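Local atomic coordinates of caspase subunit p21 (Drosophila melanogaster, PDB entry 3SIR), a protein that acts as a cysteine protease in the activation cascade of caspases that carries out apoptosis in the fly. Residues 48-53 with 58-63. The protein carries 1 engineered substitution. Sequence-based numbering, arbitrary orientation.
Sequences NLTRVL and FEVTVY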
ATOM      1  N   ASN A  48     -11.342  20.168   4.526  1.00 45.03           N
ATOM      2  CA  ASN A  48     -11.780  18.881   5.041  1.00 43.64           C
ATOM      3  C   ASN A  48     -10.646  18.078   5.680  1.00 43.25           C
ATOM      4  O   ASN A  48     -10.577  17.961   6.903  1.00 41.48           O
ATOM      5  CB  ASN A  48     -12.454  18.080   3.929  1.00 44.92           C
ATOM      6  CG  ASN A  48     -13.908  18.469   3.728  1.00 47.22           C
ATOM      7  OD1 ASN A  48     -14.590  18.889   4.665  1.00 48.89           O
ATOM      8  ND2 ASN A  48     -14.410  18.264   2.516  1.00 50.44           N
ATOM      9  N   LEU A  49      -9.707  17.611   4.863  1.00 42.45           N
ATOM     10  CA  LEU A  49      -8.458  17.062   5.379  1.00 42.00           C
ATOM     11  C   LEU A  49      -8.091  17.689   6.721  1.00 42.84           C
ATOM     12  O   LEU A  49      -8.192  17.041   7.764  1.00 44.25           O
ATOM     13  CB  LEU A  49      -7.317  17.251   4.376  1.00 40.96           C
ATOM     14  CG  LEU A  49      -6.515  15.993   4.025  1.00 40.49           C
ATOM     15  CD1 LEU A  49      -5.041  16.302   3.810  1.00 31.05           C
ATOM     16  CD2 LEU A  49      -6.681  14.910   5.084  1.00 43.55           C
ATOM     17  N   THR A  50      -7.675  18.951   6.683  1.00 43.12           N
ATOM     18  CA  THR A  50      -7.432  19.742   7.889  1.00 42.15           C
ATOM     19  C   THR A  50      -8.349  19.357   9.050  1.00 43.44           C
ATOM     20  O   THR A  50      -7.879  19.009  10.132  1.00 43.40           O
ATOM     21  CB  THR A  50      -7.558  21.256   7.597  1.00 42.05           C
ATOM     22  OG1 THR A  50      -6.387  21.710   6.906  1.00 41.48           O
ATOM     23  CG2 THR A  50      -7.720  22.063   8.884  1.00 40.56           C
ATOM     24  N   ARG A  51      -9.656  19.457   8.835  1.00 44.30           N
ATOM     25  CA  ARG A  51     -10.624  19.231   9.900  1.00 46.70           C
ATOM     26  C   ARG A  51     -10.482  17.826  10.482  1.00 47.96           C
ATOM     27  O   ARG A  51     -10.317  17.647  11.690  1.00 48.23           O
ATOM     28  CB  ARG A  51     -12.034  19.407   9.346  1.00 46.97           C
ATOM     29  CG  ARG A  51     -13.053  19.912  10.347  1.00 53.13           C
ATOM     30  CD  ARG A  51     -14.280  20.417   9.610  1.00 58.57           C
ATOM     31  NE  ARG A  51     -13.943  20.784   8.236  1.00 61.73           N
ATOM     32  CZ  ARG A  51     -13.990  22.022   7.752  1.00 61.75           C
ATOM     33  NH1 ARG A  51     -14.451  23.017   8.498  1.00 59.17           N
ATOM     34  NH2 ARG A  51     -13.658  22.245   6.486  1.00 65.20           N
ATOM     35  N   VAL A  52     -10.576  16.827   9.610  1.00 48.55           N
ATOM     36  CA  VAL A  52     -10.527  15.435  10.033  1.00 47.30           C
ATOM     37  C   VAL A  52      -9.241  15.147  10.795  1.00 47.58           C
ATOM     38  O   VAL A  52      -9.236  14.373  11.753  1.00 48.08           O
ATOM     39  CB  VAL A  52     -10.624  14.474   8.838  1.00 45.73           C
ATOM     40  CG1 VAL A  52     -11.103  13.114   9.304  1.00 47.20           C
ATOM     41  CG2 VAL A  52     -11.568  15.030   7.791  1.00 45.72           C
ATOM     42  N   LEU A  53      -8.150  15.769  10.360  1.00 46.58           N
ATOM     43  CA  LEU A  53      -6.856  15.527  10.980  1.00 46.78           C
ATOM     44  C   LEU A  53      -6.758  16.243  12.319  1.00 48.66           C
ATOM     45  O   LEU A  53      -5.902  15.916  13.142  1.00 49.11           O
ATOM     46  CB  LEU A  53      -5.718  15.962  10.058  1.00 45.43           C
ATOM     47  CG  LEU A  53      -5.393  15.010   8.905  1.00 42.96           C
ATOM     48  CD1 LEU A  53      -3.933  15.145   8.505  1.00 45.51           C
ATOM     49  CD2 LEU A  53      -5.715  13.571   9.276  1.00 39.19           C
ATOM     50  N   PHE A  58      -4.191  15.690  15.382  1.00 39.64           N
ATOM     51  CA  PHE A  58      -2.951  16.190  14.777  1.00 38.37           C
ATOM     52  C   PHE A  58      -2.750  17.681  15.041  1.00 37.42           C
ATOM     53  O   PHE A  58      -3.708  18.399  15.326  1.00 36.59           O
ATOM     54  CB  PHE A  58      -2.939  15.922  13.271  1.00 36.83           C
ATOM     55  CG  PHE A  58      -2.638  14.492  12.909  1.00 37.88           C
ATOM     56  CD1 PHE A  58      -3.651  13.543  12.865  1.00 35.23           C
ATOM     57  CD2 PHE A  58      -1.344  14.102  12.594  1.00 32.26           C
ATOM     58  CE1 PHE A  58      -3.373  12.227  12.540  1.00 32.53           C
ATOM     59  CE2 PHE A  58      -1.061  12.791  12.252  1.00 29.77           C
ATOM     60  CZ  PHE A  58      -2.071  11.847  12.251  1.00 34.47           C
ATOM     61  N   GLU A  59      -1.501  18.136  15.001  1.00 36.07           N
ATOM     62  CA  GLU A  59      -1.236  19.568  14.921  1.00 36.34           C
ATOM     63  C   GLU A  59      -1.090  20.020  13.473  1.00 35.18           C
ATOM     64  O   GLU A  59      -0.020  19.906  12.871  1.00 36.93           O
ATOM     65  CB  GLU A  59      -0.022  19.978  15.761  1.00 36.53           C
ATOM     66  CG  GLU A  59      -0.380  20.646  17.088  1.00 47.53           C
ATOM     67  CD  GLU A  59      -0.551  22.161  16.986  1.00 61.33           C
ATOM     68  OE1 GLU A  59      -1.319  22.631  16.114  1.00 63.26           O
ATOM     69  OE2 GLU A  59       0.014  22.882  17.840  1.00 64.26           O
ATOM     70  N   VAL A  60      -2.183  20.542  12.926  1.00 32.60           N
ATOM     71  CA  VAL A  60      -2.303  20.756  11.492  1.00 31.19           C
ATOM     72  C   VAL A  60      -1.773  22.137  11.101  1.00 31.64           C
ATOM     73  O   VAL A  60      -2.283  23.159  11.557  1.00 32.63           O
ATOM     74  CB  VAL A  60      -3.775  20.626  11.055  1.00 31.33           C
ATOM     75  CG1 VAL A  60      -3.905  20.750   9.547  1.00 29.61           C
ATOM     76  CG2 VAL A  60      -4.365  19.307  11.553  1.00 28.31           C
ATOM     77  N   THR A  61      -0.706  22.170  10.311  1.00 31.15           N
ATOM     78  CA  THR A  61      -0.329  23.391   9.614  1.00 32.57           C
ATOM     79  C   THR A  61      -0.488  23.244   8.104  1.00 34.01           C
ATOM     80  O   THR A  61      -0.082  22.234   7.522  1.00 32.40           O
ATOM     81  CB  THR A  61       1.110  23.835   9.951  1.00 32.91           C
ATOM     82  OG1 THR A  61       1.948  23.670   8.801  1.00 35.04           O
ATOM     83  CG2 THR A  61       1.678  23.028  11.112  1.00 33.48           C
ATOM     84  N   VAL A  62      -1.045  24.275   7.474  1.00 35.29           N
ATOM     85  CA  VAL A  62      -1.458  24.204   6.076  1.00 36.95           C
ATOM     86  C   VAL A  62      -0.666  25.181   5.205  1.00 39.00           C
ATOM     87  O   VAL A  62      -0.819  26.395   5.322  1.00 40.92           O
ATOM     88  CB  VAL A  62      -2.972  24.459   5.924  1.00 35.85           C
ATOM     89  CG1 VAL A  62      -3.347  24.652   4.464  1.00 33.14           C
ATOM     90  CG2 VAL A  62      -3.763  23.303   6.521  1.00 38.00           C
ATOM     91  N   TYR A  63       0.268  24.656   4.422  1.00 39.80           N
ATOM     92  CA  TYR A  63       1.132  25.512   3.621  1.00 43.30           C
ATOM     93  C   TYR A  63       0.545  25.688   2.223  1.00 44.53           C
ATOM     94  O   TYR A  63      -0.060  24.768   1.675  1.00 44.49           O
ATOM     95  CB  TYR A  63       2.543  24.928   3.525  1.00 42.86           C
ATOM     96  CG  TYR A  63       3.233  24.730   4.855  1.00 44.39           C
ATOM     97  CD1 TYR A  63       3.145  23.517   5.527  1.00 49.51           C
ATOM     98  CD2 TYR A  63       4.088  25.696   5.368  1.00 43.80           C
ATOM     99  CE1 TYR A  63       3.822  23.303   6.714  1.00 48.78           C
ATOM    100  CE2 TYR A  63       4.786  25.483   6.545  1.00 47.50           C
ATOM    101  CZ  TYR A  63       4.651  24.284   7.213  1.00 48.71           C
ATOM    102  OH  TYR A  63       5.355  24.049   8.373  1.00 51.69           O
TER
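Leu53 meets two residues of the 58-63 segment with different parts of its side chain. Its CB lies against CG2 of Val60 at 3.9 Å, while its CD2 reaches the ring of Phe58, 4.1 Å from CD1, the two side chains inclined to one another. The Leu53 carbonyl O also accepts a hydrogen bond from Phe58 N at 2.8 Å; the donor lies nearly in line with the carbonyl, though the hydrogen bond is bent at the hydrogen (N-H...O 143°). The same oxygen sits at the edge of the Phe58 ring, in its plane and 3.3 Å from CD1. With CG beside its own backbone N (chi1 -77°), Phe58 brings this edge up to the carbonyl while the ring runs on to Cys88 and Leu90. Helix 45-55 packs here on strand 59-65, an outermost strand of the mixed sheet within the chain, as the helix-to-strand half of a beta-alpha-beta crossover from strand 19-28 in the caspase domain. The two axes run almost antiparallel (164°), 8.6 Å apart at closest. Val60 and Val62, on the strand face turned to the helix, present their methyls to Thr50. CG1 of Val60, anti to its backbone N, comes within 3.7 Å of Thr50 OG1 and also borders Thr50 CG2, at 4.1 Å. Val62 crosses Thr50 at about a right angle, its CG2 pointing at the hydroxyl. That hydroxyl is hydrogen-bonded back to Cys46 O, one turn earlier in the helix, which gives it a polar partner beside the valine methyls.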